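Long-range contact in polysaccharide Lyase Family 6 (Bacteroides cellulosilyticus, PDB 6QPS), which degrades alginate as a lyase specific for mannuronic acid and carries a bound calcium ion: residues H300-R311 against N344-S355. Numbering follows the deposited sequence. Where two conformers were deposited one is given.
Sequences HTVYDNYIKDVR and NVDIAYNTFLNS
Asn350 OD1 is gripped by two donors of one residue: Asn305 N lies 2.9 Å from Asn350 OD1, and Asn305 ND2 lies 3.0 Å from Asn350 OD1. The two side chains run side by side in the same direction, their amide planes only 9° apart, as in the asparagine ladders of parallel beta-helices, where like residues stack from coil to coil at a turn. Asn350 ND2 is used too: it gives a nearly straight bond of 3.1 Å to Val302 O, coming from above that carbonyl's plane, while Ala348 N meets the same oxygen almost end-on. With CG beside its own backbone N (chi1 -56°), the Asn350 amide is placed to bridge Val302 O and Asn305 N across the bend in strand 301-308. Cut back to an alanine, this position would lose the bonds of both amide atoms, and the backbone N of Asn305 would probably be left without its acceptor, with the bend less firmly tied.

Beyond the bend the parallel pairing resumes, with Leu353 N bonded to Ile307 O at 2.8 Å. On one face of the strands Thr351 CG2 sits over the Tyr306 ring, off-centre toward its rim, a CH-pi contact 4.1 Å from the centroid; on the other, Ile307 CD1 presses against Phe352 CE1 at 3.4 Å. At the far corner Asn354 ND2 reaches Asp309 OD1 from above the carboxylate plane.

The two strands lie on successive coils of the parallel beta-helix: Asn305 continues the ladder to Asn280 and Asn350 to Asn376, Phe352 packs on Phe373 of strand 371-379, and helix 433-445 covers the Tyr306 side, where Glu437 takes both the Tyr306 hydroxyl and Lys308 NZ.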
ATOM      1  N   HIS A 300      12.206 -11.632   5.197  1.00  7.45           N
ATOM      2  CA  HIS A 300      11.897 -10.858   3.996  1.00  7.54           C
ATOM      3  C   HIS A 300      13.030 -10.916   2.979  1.00  8.27           C
ATOM      4  O   HIS A 300      14.207 -11.095   3.322  1.00  8.69           O
ATOM      5  CB  HIS A 300      11.638  -9.381   4.338  1.00  8.24           C
ATOM      6  CG  HIS A 300      10.834  -9.178   5.589  1.00  7.54           C
ATOM      7  ND1 HIS A 300       9.520  -9.591   5.731  1.00  7.25           N
ATOM      8  CD2 HIS A 300      11.188  -8.612   6.766  1.00  9.13           C
ATOM      9  CE1 HIS A 300       9.108  -9.268   6.949  1.00  7.15           C
ATOM     10  NE2 HIS A 300      10.097  -8.666   7.586  1.00  8.11           N
ATOM     11  N   THR A 301      12.661 -10.745   1.710  1.00  7.69           N
ATOM     12  CA  THR A 301      13.612 -10.608   0.606  1.00  8.30           C
ATOM     13  C   THR A 301      13.375  -9.255  -0.061  1.00  7.86           C
ATOM     14  O   THR A 301      12.255  -8.967  -0.493  1.00  9.19           O
ATOM     15  CB  THR A 301      13.473 -11.774  -0.375  1.00  8.58           C
ATOM     16  OG1 THR A 301      13.671 -13.017   0.327  1.00  9.62           O
ATOM     17  CG2 THR A 301      14.524 -11.671  -1.474  1.00 10.02           C
ATOM     18  N   VAL A 302      14.415  -8.420  -0.110  1.00  7.91           N
ATOM     19  CA  VAL A 302      14.322  -7.011  -0.512  1.00  8.05           C
ATOM     20  C   VAL A 302      15.327  -6.802  -1.645  1.00  7.70           C
ATOM     21  O   VAL A 302      16.541  -6.723  -1.402  1.00  6.96           O
ATOM     22  CB  VAL A 302      14.634  -6.094   0.673  1.00  9.10           C
ATOM     23  CG1 VAL A 302      14.540  -4.644   0.272  1.00  9.18           C
ATOM     24  CG2 VAL A 302      13.729  -6.399   1.870  1.00 10.22           C
ATOM     25  N   TYR A 303      14.826  -6.737  -2.885  1.00  7.65           N
ATOM     26  CA  TYR A 303      15.641  -6.812  -4.093  1.00  7.50           C
ATOM     27  C   TYR A 303      15.267  -5.749  -5.115  1.00  7.16           C
ATOM     28  O   TYR A 303      14.090  -5.566  -5.422  1.00  7.06           O
ATOM     29  CB  TYR A 303      15.425  -8.213  -4.708  1.00  7.54           C
ATOM     30  CG  TYR A 303      15.959  -8.413  -6.108  1.00  6.26           C
ATOM     31  CD1 TYR A 303      17.315  -8.295  -6.347  1.00  8.14           C
ATOM     32  CD2 TYR A 303      15.116  -8.738  -7.180  1.00  6.91           C
ATOM     33  CE1 TYR A 303      17.828  -8.464  -7.615  1.00  7.96           C
ATOM     34  CE2 TYR A 303      15.627  -8.945  -8.444  1.00  7.41           C
ATOM     35  CZ  TYR A 303      16.988  -8.803  -8.657  1.00  7.30           C
ATOM     36  OH  TYR A 303      17.536  -8.985  -9.913  1.00  9.72           O
ATOM     37  N   ASP A 304      16.277  -5.094  -5.697  1.00  7.59           N
ATOM     38  CA  ASP A 304      16.105  -4.232  -6.877  1.00  8.10           C
ATOM     39  C   ASP A 304      15.282  -2.972  -6.612  1.00  7.74           C
ATOM     40  O   ASP A 304      14.726  -2.405  -7.550  1.00  7.43           O
ATOM     41  CB  ASP A 304      15.552  -5.049  -8.067  1.00  8.45           C
ATOM     42  CG  ASP A 304      15.688  -4.342  -9.415  1.00  8.61           C
ATOM     43  OD1 ASP A 304      16.773  -3.777  -9.663  1.00 11.17           O
ATOM     44  OD2 ASP A 304      14.718  -4.396 -10.200  1.00 10.82           O
ATOM     45  N   ASN A 305      15.194  -2.510  -5.365  1.00  7.56           N
ATOM     46  CA  ASN A 305      14.484  -1.277  -5.061  1.00  7.94           C
ATOM     47  C   ASN A 305      15.413  -0.086  -5.228  1.00  8.89           C
ATOM     48  O   ASN A 305      16.615  -0.182  -5.003  1.00 10.02           O
ATOM     49  CB  ASN A 305      13.913  -1.333  -3.645  1.00  7.03           C
ATOM     50  CG  ASN A 305      12.982  -2.531  -3.454  1.00  6.88           C
ATOM     51  OD1 ASN A 305      11.821  -2.492  -3.830  1.00  7.76           O
ATOM     52  ND2 ASN A 305      13.516  -3.618  -2.877  1.00  8.15           N
ATOM     53  N   TYR A 306      14.835   1.041  -5.651  1.00  7.70           N
ATOM     54  CA  TYR A 306      15.581   2.263  -5.969  1.00  8.02           C
ATOM     55  C   TYR A 306      14.971   3.391  -5.146  1.00  7.79           C
ATOM     56  O   TYR A 306      13.811   3.759  -5.365  1.00  8.30           O
ATOM     57  CB  TYR A 306      15.471   2.540  -7.474  1.00  8.98           C
ATOM     58  CG  TYR A 306      16.419   3.591  -8.034  1.00  9.45           C
ATOM     59  CD1 TYR A 306      16.214   4.944  -7.798  1.00  9.60           C
ATOM     60  CD2 TYR A 306      17.513   3.229  -8.828  1.00  8.90           C
ATOM     61  CE1 TYR A 306      17.059   5.909  -8.329  1.00 10.11           C
ATOM     62  CE2 TYR A 306      18.351   4.185  -9.368  1.00 10.19           C
ATOM     63  CZ  TYR A 306      18.125   5.522  -9.108  1.00 10.05           C
ATOM     64  OH  TYR A 306      18.988   6.462  -9.652  1.00 10.54           O
ATOM     65  N   ILE A 307      15.743   3.913  -4.186  1.00  8.04           N
ATOM     66  CA  ILE A 307      15.270   4.898  -3.203  1.00  8.10           C
ATOM     67  C   ILE A 307      16.084   6.170  -3.388  1.00  7.35           C
ATOM     68  O   ILE A 307      17.314   6.139  -3.244  1.00  9.42           O
ATOM     69  CB  ILE A 307      15.422   4.366  -1.771  1.00  9.45           C
ATOM     70  CG1 ILE A 307      14.549   3.130  -1.619  1.00 12.48           C
ATOM     71  CG2 ILE A 307      15.021   5.397  -0.773  1.00 10.70           C
ATOM     72  CD1 ILE A 307      14.937   2.164  -0.533  1.00 21.32           C
ATOM     73  N   LYS A 308      15.412   7.265  -3.746  1.00  7.20           N
ATOM     74  CA  LYS A 308      16.064   8.532  -4.077  1.00  7.90           C
ATOM     75  C   LYS A 308      15.516   9.712  -3.278  1.00  9.46           C
ATOM     76  O   LYS A 308      14.309   9.963  -3.263  1.00  9.60           O
ATOM     77  CB  LYS A 308      15.902   8.823  -5.590  1.00  8.77           C
ATOM     78  CG  LYS A 308      16.569  10.100  -6.079  1.00 10.53           C
ATOM     79  CD  LYS A 308      16.242  10.438  -7.536  1.00  9.77           C
ATOM     80  CE  LYS A 308      17.127  11.557  -8.050  1.00 11.90           C
ATOM     81  NZ  LYS A 308      16.659  12.057  -9.380  1.00 13.43           N
ATOM     82  N   ASP A 309      16.438  10.511  -2.721  1.00  9.20           N
ATOM     83  CA  ASP A 309      16.129  11.813  -2.134  1.00 10.05           C
ATOM     84  C   ASP A 309      14.998  11.735  -1.107  1.00  9.29           C
ATOM     85  O   ASP A 309      14.110  12.592  -1.089  1.00 10.70           O
ATOM     86  CB  ASP A 309      15.758  12.845  -3.206  1.00  9.82           C
ATOM     87  CG  ASP A 309      16.898  13.188  -4.150  1.00 13.42           C
ATOM     88  OD1 ASP A 309      18.096  12.991  -3.804  1.00 12.55           O
ATOM     89  OD2 ASP A 309      16.585  13.692  -5.260  1.00 13.54           O
ATOM     90  N   VAL A 310      15.019  10.717  -0.240  1.00  9.70           N
ATOM     91  CA  VAL A 310      14.070  10.656   0.877  1.00 10.60           C
ATOM     92  C   VAL A 310      14.773  11.169   2.127  1.00 13.20           C
ATOM     93  O   VAL A 310      15.965  10.922   2.319  1.00 14.45           O
ATOM     94  CB  VAL A 310      13.470   9.253   1.098  1.00 10.08           C
ATOM     95  CG1 VAL A 310      12.688   8.827  -0.140  1.00  9.39           C
ATOM     96  CG2 VAL A 310      14.527   8.210   1.437  1.00 13.02           C
ATOM     97  N   ARG A 311      14.040  11.866   2.995  0.59 12.22           N
ATOM     98  CA  ARG A 311      14.685  12.604   4.073  0.59 13.07           C
ATOM     99  C   ARG A 311      14.569  11.986   5.460  0.59 13.63           C
ATOM    100  O   ARG A 311      15.368  12.348   6.335  0.59 16.45           O
ATOM    101  CB  ARG A 311      14.186  14.049   4.101  0.59 18.07           C
ATOM    102  CG  ARG A 311      14.715  14.845   2.910  0.59 20.84           C
ATOM    103  CD  ARG A 311      16.143  15.381   3.101  0.59 23.73           C
ATOM    104  NE  ARG A 311      17.136  14.354   3.423  0.59 22.73           N
ATOM    105  CZ  ARG A 311      17.698  13.523   2.542  0.59 23.09           C
ATOM    106  NH1 ARG A 311      17.387  13.565   1.256  0.59 16.45           N
ATOM    107  NH2 ARG A 311      18.577  12.626   2.953  0.59 27.97           N
ATOM    108  N   ASN A 344      17.116 -13.115   9.278  1.00  9.91           N
ATOM    109  CA  ASN A 344      17.027 -13.849   8.011  1.00  9.85           C
ATOM    110  C   ASN A 344      16.439 -12.988   6.899  1.00 10.21           C
ATOM    111  O   ASN A 344      15.505 -13.387   6.202  1.00 10.24           O
ATOM    112  CB  ASN A 344      16.248 -15.158   8.168  1.00 10.36           C
ATOM    113  CG  ASN A 344      16.645 -15.913   9.408  1.00  9.74           C
ATOM    114  OD1 ASN A 344      17.836 -16.089   9.713  1.00 10.09           O
ATOM    115  ND2 ASN A 344      15.657 -16.393  10.142  1.00  9.46           N
ATOM    116  N   VAL A 345      16.993 -11.792   6.736  1.00  8.52           N
ATOM    117  CA  VAL A 345      16.523 -10.822   5.757  1.00  7.81           C
ATOM    118  C   VAL A 345      17.639 -10.602   4.738  1.00  8.77           C
ATOM    119  O   VAL A 345      18.788 -10.323   5.113  1.00 10.48           O
ATOM    120  CB  VAL A 345      16.115  -9.487   6.422  1.00  8.51           C
ATOM    121  CG1 VAL A 345      15.792  -8.430   5.377  1.00  9.53           C
ATOM    122  CG2 VAL A 345      14.906  -9.677   7.356  1.00  8.44           C
ATOM    123  N   ASP A 346      17.310 -10.761   3.451  1.00  8.42           N
ATOM    124  CA  ASP A 346      18.243 -10.560   2.348  1.00  9.16           C
ATOM    125  C   ASP A 346      17.955  -9.212   1.696  1.00  8.03           C
ATOM    126  O   ASP A 346      16.852  -8.998   1.190  1.00  9.51           O
ATOM    127  CB  ASP A 346      18.039 -11.696   1.333  1.00  9.67           C
ATOM    128  CG  ASP A 346      19.005 -11.640   0.161  1.00 11.31           C
ATOM    129  OD1 ASP A 346      20.144 -11.143   0.326  1.00 13.25           O
ATOM    130  OD2 ASP A 346      18.618 -12.096  -0.934  1.00 10.90           O
ATOM    131  N   ILE A 347      18.944  -8.311   1.709  1.00  8.97           N
ATOM    132  CA  ILE A 347      18.839  -6.957   1.161  1.00  7.90           C
ATOM    133  C   ILE A 347      19.898  -6.835   0.071  1.00  8.05           C
ATOM    134  O   ILE A 347      21.073  -6.583   0.361  1.00  8.30           O
ATOM    135  CB  ILE A 347      18.992  -5.880   2.247  1.00  8.77           C
ATOM    136  CG1 ILE A 347      18.021  -6.175   3.412  1.00 10.48           C
ATOM    137  CG2 ILE A 347      18.750  -4.516   1.658  1.00  9.37           C
ATOM    138  CD1 ILE A 347      18.126  -5.254   4.637  1.00 11.07           C
ATOM    139  N   ALA A 348      19.486  -7.032  -1.196  1.00  8.27           N
ATOM    140  CA  ALA A 348      20.400  -7.195  -2.311  1.00  8.58           C
ATOM    141  C   ALA A 348      20.030  -6.353  -3.530  1.00  8.26           C
ATOM    142  O   ALA A 348      18.870  -6.286  -3.949  1.00  7.34           O
ATOM    143  CB  ALA A 348      20.439  -8.670  -2.712  1.00 11.00           C
ATOM    144  N   TYR A 349      21.049  -5.773  -4.152  1.00  7.29           N
ATOM    145  CA  TYR A 349      20.913  -5.170  -5.487  1.00  9.21           C
ATOM    146  C   TYR A 349      19.952  -3.981  -5.483  1.00  8.55           C
ATOM    147  O   TYR A 349      19.256  -3.740  -6.465  1.00  9.27           O
ATOM    148  CB  TYR A 349      20.579  -6.208  -6.595  1.00  8.04           C
ATOM    149  CG  TYR A 349      21.786  -7.045  -7.003  1.00  7.91           C
ATOM    150  CD1 TYR A 349      22.737  -6.529  -7.859  1.00  8.71           C
ATOM    151  CD2 TYR A 349      21.990  -8.347  -6.506  1.00  7.66           C
ATOM    152  CE1 TYR A 349      23.864  -7.245  -8.210  1.00  8.74           C
ATOM    153  CE2 TYR A 349      23.133  -9.094  -6.859  1.00  8.28           C
ATOM    154  CZ  TYR A 349      24.077  -8.526  -7.713  1.00  9.99           C
ATOM    155  OH  TYR A 349      25.232  -9.166  -8.103  1.00 10.07           O
ATOM    156  N   ASN A 350      19.893  -3.255  -4.372  1.00  7.16           N
ATOM    157  CA  ASN A 350      19.106  -2.036  -4.248  1.00  7.16           C
ATOM    158  C   ASN A 350      20.011  -0.822  -4.442  1.00  8.05           C
ATOM    159  O   ASN A 350      21.237  -0.922  -4.417  1.00  8.69           O
ATOM    160  CB  ASN A 350      18.469  -1.953  -2.854  1.00  8.23           C
ATOM    161  CG  ASN A 350      17.622  -3.180  -2.523  1.00  8.07           C
ATOM    162  OD1 ASN A 350      16.475  -3.297  -2.929  1.00  7.71           O
ATOM    163  ND2 ASN A 350      18.197  -4.107  -1.750  1.00  9.03           N
ATOM    164  N   THR A 351      19.388   0.340  -4.638  1.00  7.98           N
ATOM    165  CA  THR A 351      20.089   1.620  -4.761  1.00  8.50           C
ATOM    166  C   THR A 351      19.522   2.597  -3.746  1.00  7.90           C
ATOM    167  O   THR A 351      18.300   2.748  -3.654  1.00  8.43           O
ATOM    168  CB  THR A 351      19.913   2.202  -6.166  1.00  8.89           C
ATOM    169  OG1 THR A 351      20.532   1.345  -7.134  1.00 10.80           O
ATOM    170  CG2 THR A 351      20.534   3.584  -6.258  1.00  9.24           C
ATOM    171  N   PHE A 352      20.414   3.235  -2.971  1.00  8.20           N
ATOM    172  CA  PHE A 352      20.059   4.260  -1.995  1.00  9.75           C
ATOM    173  C   PHE A 352      20.829   5.512  -2.386  1.00  8.20           C
ATOM    174  O   PHE A 352      22.040   5.608  -2.150  1.00 10.11           O
ATOM    175  CB  PHE A 352      20.410   3.807  -0.593  1.00 10.61           C
ATOM    176  CG  PHE A 352      19.787   2.511  -0.214  1.00  9.58           C
ATOM    177  CD1 PHE A 352      18.526   2.476   0.355  1.00 11.70           C
ATOM    178  CD2 PHE A 352      20.447   1.313  -0.434  1.00 10.04           C
ATOM    179  CE1 PHE A 352      17.936   1.281   0.700  1.00 11.57           C
ATOM    180  CE2 PHE A 352      19.857   0.104  -0.064  1.00 11.25           C
ATOM    181  CZ  PHE A 352      18.598   0.090   0.477  1.00 10.20           C
ATOM    182  N   LEU A 353      20.120   6.444  -3.005  1.00  8.76           N
ATOM    183  CA  LEU A 353      20.699   7.646  -3.591  1.00  9.35           C
ATOM    184  C   LEU A 353      20.261   8.865  -2.789  1.00  9.07           C
ATOM    185  O   LEU A 353      19.060   9.178  -2.724  1.00  9.34           O
ATOM    186  CB  LEU A 353      20.272   7.746  -5.057  1.00 10.25           C
ATOM    187  CG  LEU A 353      20.757   8.955  -5.833  1.00 13.01           C
ATOM    188  CD1 LEU A 353      22.287   9.050  -5.865  1.00 15.71           C
ATOM    189  CD2 LEU A 353      20.202   8.973  -7.245  1.00 13.90           C
ATOM    190  N   ASN A 354      21.229   9.549  -2.181  1.00  9.34           N
ATOM    191  CA  ASN A 354      20.922  10.626  -1.244  1.00  9.23           C
ATOM    192  C   ASN A 354      19.795  10.211  -0.285  1.00 10.47           C
ATOM    193  O   ASN A 354      18.877  10.985   0.002  1.00 12.26           O
ATOM    194  CB  ASN A 354      20.600  11.917  -1.982  1.00 11.55           C
ATOM    195  CG  ASN A 354      20.455  13.079  -1.060  1.00 15.08           C
ATOM    196  OD1 ASN A 354      21.185  13.206  -0.061  1.00 16.27           O
ATOM    197  ND2 ASN A 354      19.523  13.975  -1.389  1.00 15.09           N
ATOM    198  N   SER A 355      19.904   8.981   0.232  1.00  9.50           N
ATOM    199  CA  SER A 355      18.951   8.393   1.166  1.00  9.34           C
ATOM    200  C   SER A 355      19.714   7.549   2.186  1.00 11.27           C
ATOM    201  O   SER A 355      20.602   6.778   1.822  1.00 10.92           O
ATOM    202  CB  SER A 355      17.965   7.496   0.392  1.00 10.56           C
ATOM    203  OG  SER A 355      17.264   8.249  -0.600  1.00  9.66           O
TER
HETATM  204  O   HOH W   1      19.314  -4.470  -9.477  1.00 23.62           O
HETATM  205  O   HOH W   2      21.482  11.486   2.361  1.00 18.92           O